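Amphoterin-induced protein 1 (Mus musculus, PDB 2XOT) promotes the growth and fasciculation of neurites as a neuronal cell-adhesion protein, dimerising through its extracellular leucine-rich repeats. Local coordinates at the interface of chains A and B. Sequence-based numbering; all coordinates share one arbitrary frame. Chains: chain A/B, Amphoterin-induced protein 1.

Contact 1: the interface of chains A and B. Residues chain A 19-20; chain B 142, 167, 169, 171, 195, 197.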
loop_
_atom_site.group_PDB
_atom_site.type_symbol
_atom_site.label_atom_id
_atom_site.label_comp_id
_atom_site.label_asym_id
_atom_site.label_seq_id
_atom_site.Cartn_x
_atom_site.Cartn_y
_atom_site.Cartn_z
ATOM N N ALA A 19 -9.899 0.880 16.495
ATOM C CA ALA A 19 -10.697 1.436 15.420
ATOM C C ALA A 19 -10.916 0.343 14.376
ATOM O O ALA A 19 -10.142 0.223 13.447
ATOM C CB ALA A 19 -9.983 2.605 14.796
ATOM N N SER A 20 -12.002 -0.410 14.517
ATOM C CA SER A 20 -12.279 -1.610 13.734
ATOM C C SER A 20 -11.006 -2.435 13.520
ATOM O O SER A 20 -10.472 -2.999 14.474
ATOM C CB SER A 20 -13.031 -1.286 12.432
ATOM O OG SER A 20 -12.266 -0.503 11.548
ATOM N N TYR B 142 -12.010 6.187 8.528
ATOM C CA TYR B 142 -12.132 5.739 9.921
ATOM C C TYR B 142 -12.555 6.921 10.798
ATOM O O TYR B 142 -11.822 7.883 10.932
ATOM C CB TYR B 142 -10.810 5.190 10.426
ATOM C CG TYR B 142 -10.350 3.851 9.836
ATOM C CD1 TYR B 142 -10.494 2.669 10.554
ATOM C CD2 TYR B 142 -9.729 3.778 8.601
ATOM C CE1 TYR B 142 -10.053 1.456 10.048
ATOM C CE2 TYR B 142 -9.272 2.554 8.079
ATOM C CZ TYR B 142 -9.467 1.405 8.799
ATOM O OH TYR B 142 -9.023 0.192 8.325
ATOM N N LEU B 167 -14.675 1.017 3.040
ATOM C CA LEU B 167 -14.606 0.882 4.500
ATOM C C LEU B 167 -14.973 2.217 5.131
ATOM O O LEU B 167 -14.323 3.233 4.870
ATOM C CB LEU B 167 -13.213 0.452 4.961
ATOM C CG LEU B 167 -13.003 0.053 6.443
ATOM C CD1 LEU B 167 -11.754 -0.812 6.552
ATOM C CD2 LEU B 167 -12.920 1.236 7.456
ATOM N N ASP B 169 -15.859 3.296 8.994
ATOM C CA ASP B 169 -15.908 2.864 10.393
ATOM C C ASP B 169 -16.563 3.952 11.231
ATOM O O ASP B 169 -15.984 5.016 11.454
ATOM C CB ASP B 169 -14.499 2.562 10.886
ATOM C CG ASP B 169 -14.474 1.992 12.278
ATOM O OD1 ASP B 169 -15.549 1.715 12.858
ATOM O OD2 ASP B 169 -13.359 1.840 12.797
ATOM N N SER B 171 -17.937 3.016 14.246
ATOM C CA SER B 171 -18.092 2.337 15.533
ATOM C C SER B 171 -17.772 3.299 16.671
ATOM O O SER B 171 -17.059 4.272 16.490
ATOM C CB SER B 171 -17.204 1.077 15.603
ATOM O OG SER B 171 -15.824 1.371 15.461
ATOM N N TYR B 195 -18.901 -0.407 9.456
ATOM C CA TYR B 195 -18.787 -0.814 10.853
ATOM C C TYR B 195 -19.670 0.079 11.740
ATOM O O TYR B 195 -19.501 1.298 11.795
ATOM C CB TYR B 195 -17.318 -0.830 11.337
ATOM C CG TYR B 195 -16.374 -1.784 10.599
ATOM C CD1 TYR B 195 -16.262 -3.124 10.975
ATOM C CD2 TYR B 195 -15.577 -1.351 9.564
ATOM C CE1 TYR B 195 -15.400 -3.993 10.322
ATOM C CE2 TYR B 195 -14.726 -2.228 8.890
ATOM C CZ TYR B 195 -14.645 -3.543 9.268
ATOM O OH TYR B 195 -13.792 -4.402 8.620
ATOM N N HIS B 197 -20.719 -1.112 15.070
ATOM C CA HIS B 197 -20.751 -1.750 16.389
ATOM C C HIS B 197 -20.415 -0.720 17.472
ATOM O O HIS B 197 -19.828 0.329 17.199
ATOM C CB HIS B 197 -19.792 -2.962 16.481
ATOM C CG HIS B 197 -18.380 -2.642 16.126
ATOM N ND1 HIS B 197 -17.422 -2.327 17.072
ATOM C CD2 HIS B 197 -17.777 -2.522 14.923
ATOM C CE1 HIS B 197 -16.287 -2.046 16.461
ATOM N NE2 HIS B 197 -16.476 -2.152 15.159
#
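A:Ser20, in the turn that follows strand 17-19 of chain A, reaches into a polar and aromatic patch of chain B formed by B:Tyr142, B:Asp169 and B:Tyr195. CB of A:Ser20 sits squarely over the ring of B:Tyr195, 3.8 Å from the centroid, a CH-pi contact made near the centre of the face. CB of A:Ser20 also lies beside the carboxylate of B:Asp169, 3.6 Å from CG. One bond further out, the hydroxyl OG of A:Ser20 gives its hydrogen to OD2 of B:Asp169 at 2.9 Å. It approaches from well above the carboxylate plane, 69° out of it, so the bond is far from the usual in-plane geometry. OG of A:Ser20 also passes 3.3 Å from CE1 of B:Tyr142. A chi1 of 65° sets OG between the backbone N and carbonyl carbon of its own residue, turned towards the aspartate. The carboxylate is held from its other oxygen: OD1 of B:Asp169 accepts from B:Ser171 OG at 2.6 Å on its syn lone pair, and also from the backbone N of B:Ser171. With an alanine in place of B:Asp169, the hydroxyl of A:Ser20 would probably lose its acceptor across the interface, and the side chain and backbone N of B:Ser171 the oxygen they share. On the chain B side the patch runs across strands 140-142, 167-169 and 194-195 of the leucine-rich repeat sheet, on which the N-terminal cap of chain A rests.

Contact 2: the interface of chains A and B. Residues chain A 73, 118, 120, 142; chain B 17, 19, 22, 24.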
loop_
_atom_site.group_PDB
_atom_site.type_symbol
_atom_site.label_atom_id
_atom_site.label_comp_id
_atom_site.label_asym_id
_atom_site.label_seq_id
_atom_site.Cartn_x
_atom_site.Cartn_y
_atom_site.Cartn_z
ATOM N N HIS A 73 10.637 2.954 17.786
ATOM C CA HIS A 73 10.852 3.562 19.101
ATOM C C HIS A 73 10.453 2.623 20.214
ATOM O O HIS A 73 9.585 2.938 21.016
ATOM C CB HIS A 73 10.090 4.877 19.206
ATOM C CG HIS A 73 10.552 5.902 18.231
ATOM N ND1 HIS A 73 11.670 6.674 18.442
ATOM C CD2 HIS A 73 10.064 6.265 17.021
ATOM C CE1 HIS A 73 11.835 7.493 17.421
ATOM N NE2 HIS A 73 10.875 7.261 16.544
ATOM N N LEU A 118 11.650 -1.302 7.394
ATOM C CA LEU A 118 12.360 -0.168 7.980
ATOM C C LEU A 118 13.161 -0.658 9.157
ATOM O O LEU A 118 12.595 -1.177 10.111
ATOM C CB LEU A 118 11.394 0.897 8.499
ATOM C CG LEU A 118 10.629 1.814 7.554
ATOM C CD1 LEU A 118 10.224 1.154 6.323
ATOM C CD2 LEU A 118 9.405 2.422 8.252
ATOM N N TYR A 120 16.037 1.495 10.131
ATOM C CA TYR A 120 16.968 2.606 10.229
ATOM C C TYR A 120 17.059 3.030 11.679
ATOM O O TYR A 120 16.157 2.763 12.475
ATOM C CB TYR A 120 16.569 3.762 9.334
ATOM C CG TYR A 120 15.265 4.458 9.688
ATOM C CD1 TYR A 120 15.238 5.487 10.637
ATOM C CD2 TYR A 120 14.066 4.115 9.063
ATOM C CE1 TYR A 120 14.066 6.137 10.959
ATOM C CE2 TYR A 120 12.865 4.775 9.390
ATOM C CZ TYR A 120 12.882 5.779 10.348
ATOM O OH TYR A 120 11.720 6.440 10.711
ATOM N N TYR A 142 15.177 -0.011 4.227
ATOM C CA TYR A 142 15.823 1.167 4.841
ATOM C C TYR A 142 16.753 0.740 5.957
ATOM O O TYR A 142 16.312 0.128 6.953
ATOM C CB TYR A 142 14.773 2.104 5.408
ATOM C CG TYR A 142 13.907 2.781 4.385
ATOM C CD1 TYR A 142 14.197 4.069 3.945
ATOM C CD2 TYR A 142 12.754 2.167 3.907
ATOM C CE1 TYR A 142 13.372 4.720 3.049
ATOM C CE2 TYR A 142 11.947 2.796 2.987
ATOM C CZ TYR A 142 12.267 4.070 2.565
ATOM O OH TYR A 142 11.456 4.712 1.670
ATOM N N LEU B 17 14.631 12.796 12.253
ATOM C CA LEU B 17 15.530 11.783 11.771
ATOM C C LEU B 17 15.216 11.685 10.302
ATOM O O LEU B 17 14.077 11.454 9.931
ATOM C CB LEU B 17 15.187 10.445 12.395
ATOM C CG LEU B 17 15.746 9.992 13.731
ATOM C CD1 LEU B 17 14.815 8.879 14.294
ATOM C CD2 LEU B 17 17.164 9.501 13.503
ATOM N N ALA B 19 15.895 9.592 6.992
ATOM C CA ALA B 19 16.332 8.337 6.417
ATOM C C ALA B 19 15.929 8.345 4.941
ATOM O O ALA B 19 14.812 7.971 4.606
ATOM C CB ALA B 19 15.656 7.229 7.127
ATOM N N ILE B 22 12.344 9.262 4.078
ATOM C CA ILE B 22 11.509 9.254 5.282
ATOM C C ILE B 22 11.981 10.256 6.361
ATOM O O ILE B 22 13.126 10.201 6.796
ATOM C CB ILE B 22 11.500 7.855 5.912
ATOM C CG1 ILE B 22 10.774 6.874 4.971
ATOM C CG2 ILE B 22 10.843 7.881 7.317
ATOM C CD1 ILE B 22 10.675 5.480 5.526
ATOM N N SER B 24 11.336 11.147 10.162
ATOM C CA SER B 24 10.686 10.735 11.413
ATOM C C SER B 24 10.917 11.855 12.432
ATOM O O SER B 24 12.038 12.028 12.897
ATOM C CB SER B 24 11.296 9.406 11.900
ATOM O OG SER B 24 10.681 8.908 13.092
#
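With chi1 at 65°, A:Tyr120 holds CG between its backbone N and carbonyl carbon, which sends the ring towards B:Ala19 and B:Ser24; in A:Tyr142 CG stands anti to the carbonyl carbon (chi1 -68°), presenting a ring face to B:Ile22. CD1 of B:Ile22 lies over that face, 3.6 Å from CZ of A:Tyr142 and displaced from the ring centre towards the rim, while CG1 follows behind it near the hydroxyl end. The isoleucine and tyrosine side chains cross at a slant, and a looser contact is added by A:Leu118, where CG of A:Leu118 lies 4.2 Å from CD1 of B:Ile22. On the other tyrosine, CB of B:Ala19 lies over one face, 3.8 Å from CG of A:Tyr120 and again off centre. The phenol oxygen OH of A:Tyr120 lies 3.8 Å from CG2 of B:Ile22 and also comes alongside CB of B:Ser24. Further along, A:His73 turns the edge of its ring to B:Ser24: OG of B:Ser24 lies in the ring plane 3.8 Å from NE2 of A:His73, too long for a hydrogen bond. B:Leu17 lies loosely beside the ring of A:Tyr120. By burying methyl groups against aromatic faces, this patch packs the N-terminal cap of one subunit onto the repeat sheet of the other, within the homodimer that the leucine-rich repeats mediate.

The C-alpha centres of contact 1 and contact 2 lie about 30 Å apart, towards opposite ends of the two-fold symmetric dimer interface. Both use the N-terminal cap hairpin, with residue 19 in each, but the chains swap roles: chain A supplies the cap in contact 1 and chain B in contact 2. Residue 142 on strand 140-142 also serves both, as B:Tyr142 in one and A:Tyr142 in the other. Because every contact has a symmetry twin, each cap meets a partner sheet through both the polar and the apolar patch, joining the subunits reciprocally at both ends.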